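Local coordinates for protein flavin reductase (Uncultured bacterium, PDB 5CHO) that probably supplies reduced flavin to a partner tryptophan halogenase, as the FAD-binding flavin reductase component of a two-component system, at residues L144-C149 and T169-D174. Sequence-based numbering, arbitrary orientation.
Sequences LAWFEC and TAERHD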
ATOM      1  N   LEU A 144      11.926  -5.591 -10.122  1.00 34.86           N
ATOM      2  CA  LEU A 144      11.858  -4.203 -10.558  1.00 30.36           C
ATOM      3  C   LEU A 144      12.688  -3.292  -9.658  1.00 36.66           C
ATOM      4  O   LEU A 144      13.186  -2.262 -10.108  1.00 35.75           O
ATOM      5  CB  LEU A 144      10.403  -3.731 -10.593  1.00 31.38           C
ATOM      6  CG  LEU A 144       9.492  -4.523 -11.538  1.00 32.13           C
ATOM      7  CD1 LEU A 144       8.089  -3.924 -11.554  1.00 26.54           C
ATOM      8  CD2 LEU A 144      10.076  -4.613 -12.941  1.00 30.98           C
ATOM      9  N   ALA A 145      12.828  -3.671  -8.389  1.00 33.41           N
ATOM     10  CA  ALA A 145      13.577  -2.862  -7.427  1.00 33.23           C
ATOM     11  C   ALA A 145      13.983  -3.655  -6.182  1.00 37.51           C
ATOM     12  O   ALA A 145      13.343  -4.647  -5.832  1.00 37.56           O
ATOM     13  CB  ALA A 145      12.755  -1.644  -7.023  1.00 36.84           C
ATOM     14  N   TRP A 146      15.048  -3.202  -5.523  1.00 36.66           N
ATOM     15  CA  TRP A 146      15.497  -3.768  -4.252  1.00 30.65           C
ATOM     16  C   TRP A 146      15.530  -2.720  -3.145  1.00 35.67           C
ATOM     17  O   TRP A 146      15.849  -1.557  -3.389  1.00 36.57           O
ATOM     18  CB  TRP A 146      16.896  -4.385  -4.383  1.00 36.51           C
ATOM     19  CG  TRP A 146      16.983  -5.663  -5.168  1.00 42.48           C
ATOM     20  CD1 TRP A 146      15.962  -6.506  -5.500  1.00 40.47           C
ATOM     21  CD2 TRP A 146      18.176  -6.250  -5.702  1.00 44.16           C
ATOM     22  NE1 TRP A 146      16.447  -7.579  -6.212  1.00 40.51           N
ATOM     23  CE2 TRP A 146      17.804  -7.443  -6.351  1.00 42.70           C
ATOM     24  CE3 TRP A 146      19.522  -5.878  -5.697  1.00 42.21           C
ATOM     25  CZ2 TRP A 146      18.732  -8.266  -6.987  1.00 46.87           C
ATOM     26  CZ3 TRP A 146      20.437  -6.693  -6.327  1.00 44.30           C
ATOM     27  CH2 TRP A 146      20.041  -7.871  -6.963  1.00 45.03           C
ATOM     28  N   PHE A 147      15.186  -3.141  -1.929  1.00 34.54           N
ATOM     29  CA  PHE A 147      15.363  -2.313  -0.739  1.00 29.63           C
ATOM     30  C   PHE A 147      15.985  -3.148   0.370  1.00 34.82           C
ATOM     31  O   PHE A 147      15.663  -4.327   0.513  1.00 35.29           O
ATOM     32  CB  PHE A 147      14.040  -1.736  -0.220  1.00 27.61           C
ATOM     33  CG  PHE A 147      13.271  -0.927  -1.225  1.00 33.34           C
ATOM     34  CD1 PHE A 147      13.440   0.450  -1.317  1.00 35.89           C
ATOM     35  CD2 PHE A 147      12.371  -1.546  -2.078  1.00 29.61           C
ATOM     36  CE1 PHE A 147      12.723   1.190  -2.243  1.00 29.79           C
ATOM     37  CE2 PHE A 147      11.649  -0.812  -2.997  1.00 30.94           C
ATOM     38  CZ  PHE A 147      11.828   0.557  -3.084  1.00 33.68           C
ATOM     39  N   GLU A 148      16.876  -2.540   1.147  1.00 34.06           N
ATOM     40  CA  GLU A 148      17.286  -3.104   2.430  1.00 37.38           C
ATOM     41  C   GLU A 148      16.867  -2.142   3.522  1.00 36.51           C
ATOM     42  O   GLU A 148      16.988  -0.926   3.368  1.00 37.66           O
ATOM     43  CB  GLU A 148      18.793  -3.355   2.503  1.00 37.00           C
ATOM     44  CG  GLU A 148      19.317  -4.384   1.525  1.00 40.12           C
ATOM     45  CD  GLU A 148      20.805  -4.621   1.696  1.00 46.33           C
ATOM     46  OE1 GLU A 148      21.177  -5.499   2.502  1.00 46.97           O
ATOM     47  OE2 GLU A 148      21.603  -3.923   1.036  1.00 48.22           O
ATOM     48  N   CYS A 149      16.385  -2.692   4.629  1.00 32.61           N
ATOM     49  CA  CYS A 149      15.818  -1.879   5.690  1.00 31.74           C
ATOM     50  C   CYS A 149      16.257  -2.350   7.062  1.00 36.90           C
ATOM     51  O   CYS A 149      16.506  -3.535   7.275  1.00 36.19           O
ATOM     52  CB  CYS A 149      14.290  -1.912   5.613  1.00 33.16           C
ATOM     53  SG  CYS A 149      13.610  -1.596   3.969  1.00 46.39           S
ATOM     54  N   THR A 169      19.572   0.797   1.966  1.00 42.91           N
ATOM     55  CA  THR A 169      19.837   0.864   0.539  1.00 42.08           C
ATOM     56  C   THR A 169      18.539   0.781  -0.239  1.00 40.85           C
ATOM     57  O   THR A 169      17.523   0.287   0.250  1.00 39.64           O
ATOM     58  CB  THR A 169      20.761  -0.272   0.046  1.00 42.78           C
ATOM     59  OG1 THR A 169      20.132  -1.541   0.264  1.00 46.38           O
ATOM     60  CG2 THR A 169      22.103  -0.236   0.757  1.00 45.24           C
ATOM     61  N   ALA A 170      18.598   1.270  -1.466  1.00 38.51           N
ATOM     62  CA  ALA A 170      17.473   1.224  -2.375  1.00 38.42           C
ATOM     63  C   ALA A 170      18.049   1.340  -3.770  1.00 43.96           C
ATOM     64  O   ALA A 170      19.015   2.071  -3.994  1.00 50.15           O
ATOM     65  CB  ALA A 170      16.480   2.334  -2.087  1.00 37.02           C
ATOM     66  N   GLU A 171      17.447   0.623  -4.706  1.00 47.63           N
ATOM     67  CA  GLU A 171      18.009   0.500  -6.037  1.00 47.12           C
ATOM     68  C   GLU A 171      16.923   0.087  -7.002  1.00 46.53           C
ATOM     69  O   GLU A 171      16.191  -0.869  -6.751  1.00 44.63           O
ATOM     70  CB  GLU A 171      19.137  -0.531  -6.054  1.00 42.86           C
ATOM     71  CG  GLU A 171      19.827  -0.675  -7.400  1.00 51.23           C
ATOM     72  CD  GLU A 171      20.859  -1.785  -7.400  1.00 60.90           C
ATOM     73  OE1 GLU A 171      21.081  -2.395  -6.333  1.00 58.56           O
ATOM     74  OE2 GLU A 171      21.446  -2.053  -8.469  1.00 63.37           O
ATOM     75  N   ARG A 172      16.813   0.820  -8.101  1.00 42.63           N
ATOM     76  CA  ARG A 172      15.844   0.487  -9.128  1.00 38.34           C
ATOM     77  C   ARG A 172      16.522  -0.181 -10.311  1.00 44.80           C
ATOM     78  O   ARG A 172      17.586   0.254 -10.751  1.00 52.98           O
ATOM     79  CB  ARG A 172      15.106   1.719  -9.614  1.00 36.40           C
ATOM     80  CG  ARG A 172      13.953   1.342 -10.498  1.00 40.12           C
ATOM     81  CD  ARG A 172      13.129   2.530 -10.871  1.00 40.62           C
ATOM     82  NE  ARG A 172      11.886   2.111 -11.502  1.00 39.77           N
ATOM     83  CZ  ARG A 172      11.023   2.944 -12.067  1.00 38.83           C
ATOM     84  NH1 ARG A 172      11.281   4.245 -12.109  1.00 35.85           N
ATOM     85  NH2 ARG A 172       9.912   2.468 -12.611  1.00 35.84           N
ATOM     86  N   HIS A 173      15.892  -1.231 -10.825  1.00 41.05           N
ATOM     87  CA  HIS A 173      16.428  -1.967 -11.959  1.00 37.05           C
ATOM     88  C   HIS A 173      15.660  -1.647 -13.228  1.00 39.67           C
ATOM     89  O   HIS A 173      14.807  -0.760 -13.240  1.00 43.61           O
ATOM     90  CB  HIS A 173      16.376  -3.466 -11.691  1.00 37.81           C
ATOM     91  CG  HIS A 173      16.991  -3.861 -10.389  1.00 41.24           C
ATOM     92  ND1 HIS A 173      18.297  -3.564 -10.064  1.00 46.46           N
ATOM     93  CD2 HIS A 173      16.480  -4.524  -9.327  1.00 43.59           C
ATOM     94  CE1 HIS A 173      18.563  -4.030  -8.858  1.00 40.70           C
ATOM     95  NE2 HIS A 173      17.477  -4.617  -8.389  1.00 44.08           N
ATOM     96  N   ASP A 174      15.983  -2.374 -14.294  1.00 44.60           N
ATOM     97  CA  ASP A 174      15.329  -2.193 -15.581  1.00 43.06           C
ATOM     98  C   ASP A 174      13.824  -2.221 -15.435  1.00 47.46           C
ATOM     99  O   ASP A 174      13.265  -3.085 -14.759  1.00 49.63           O
ATOM    100  CB  ASP A 174      15.753  -3.285 -16.563  1.00 44.59           C
ATOM    101  CG  ASP A 174      17.144  -3.063 -17.128  1.00 57.81           C
ATOM    102  OD1 ASP A 174      17.691  -1.952 -16.964  1.00 64.41           O
ATOM    103  OD2 ASP A 174      17.689  -4.004 -17.744  1.00 69.19           O
TER
HETATM  104  O   HOH W   1      12.007  -0.953 -12.150  1.00 38.73           O
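His-173 sets the edge of its imidazole against the indole face of Trp-146 in a T-shaped stack at the open end of the antiparallel hairpin formed by strands 145-157 and 160-172, part of the split beta-barrel of the flavin reductase-like family. The planes meet at 82°, and His-173 NE2 stands over the indole centre, 3.2 Å from Trp-146 CD2. A broad ring suits this place because it offers a face to the imidazole while its NE1 donates a hydrogen bond to Ala-140 O. An alanine here would probably leave the His-173 edge without its aromatic face and free to turn, and Ala-140 O without its indole donor. Farther along the same face, Thr-169 OG1, set between its backbone N and carbonyl carbon (chi1 62°), lies beside Glu-148 and donates to OE2 of that residue (2.9 Å) on the anti side; a carboxylate suits this place because its OE1 can also bond Thr-135 OG1. On the reverse face, small Ala-170 fits CB against Phe-147 CD1 at 3.7 Å; Phe-147 packs on Ile-40 and Ala-170 on Leu-31, both of the second subunit. Arg-172 NH2 hydrogen-bonds Ser-183 OG of that subunit, while one water accepts from Arg-172 NE and donates to Leu-144 O and His-173 O.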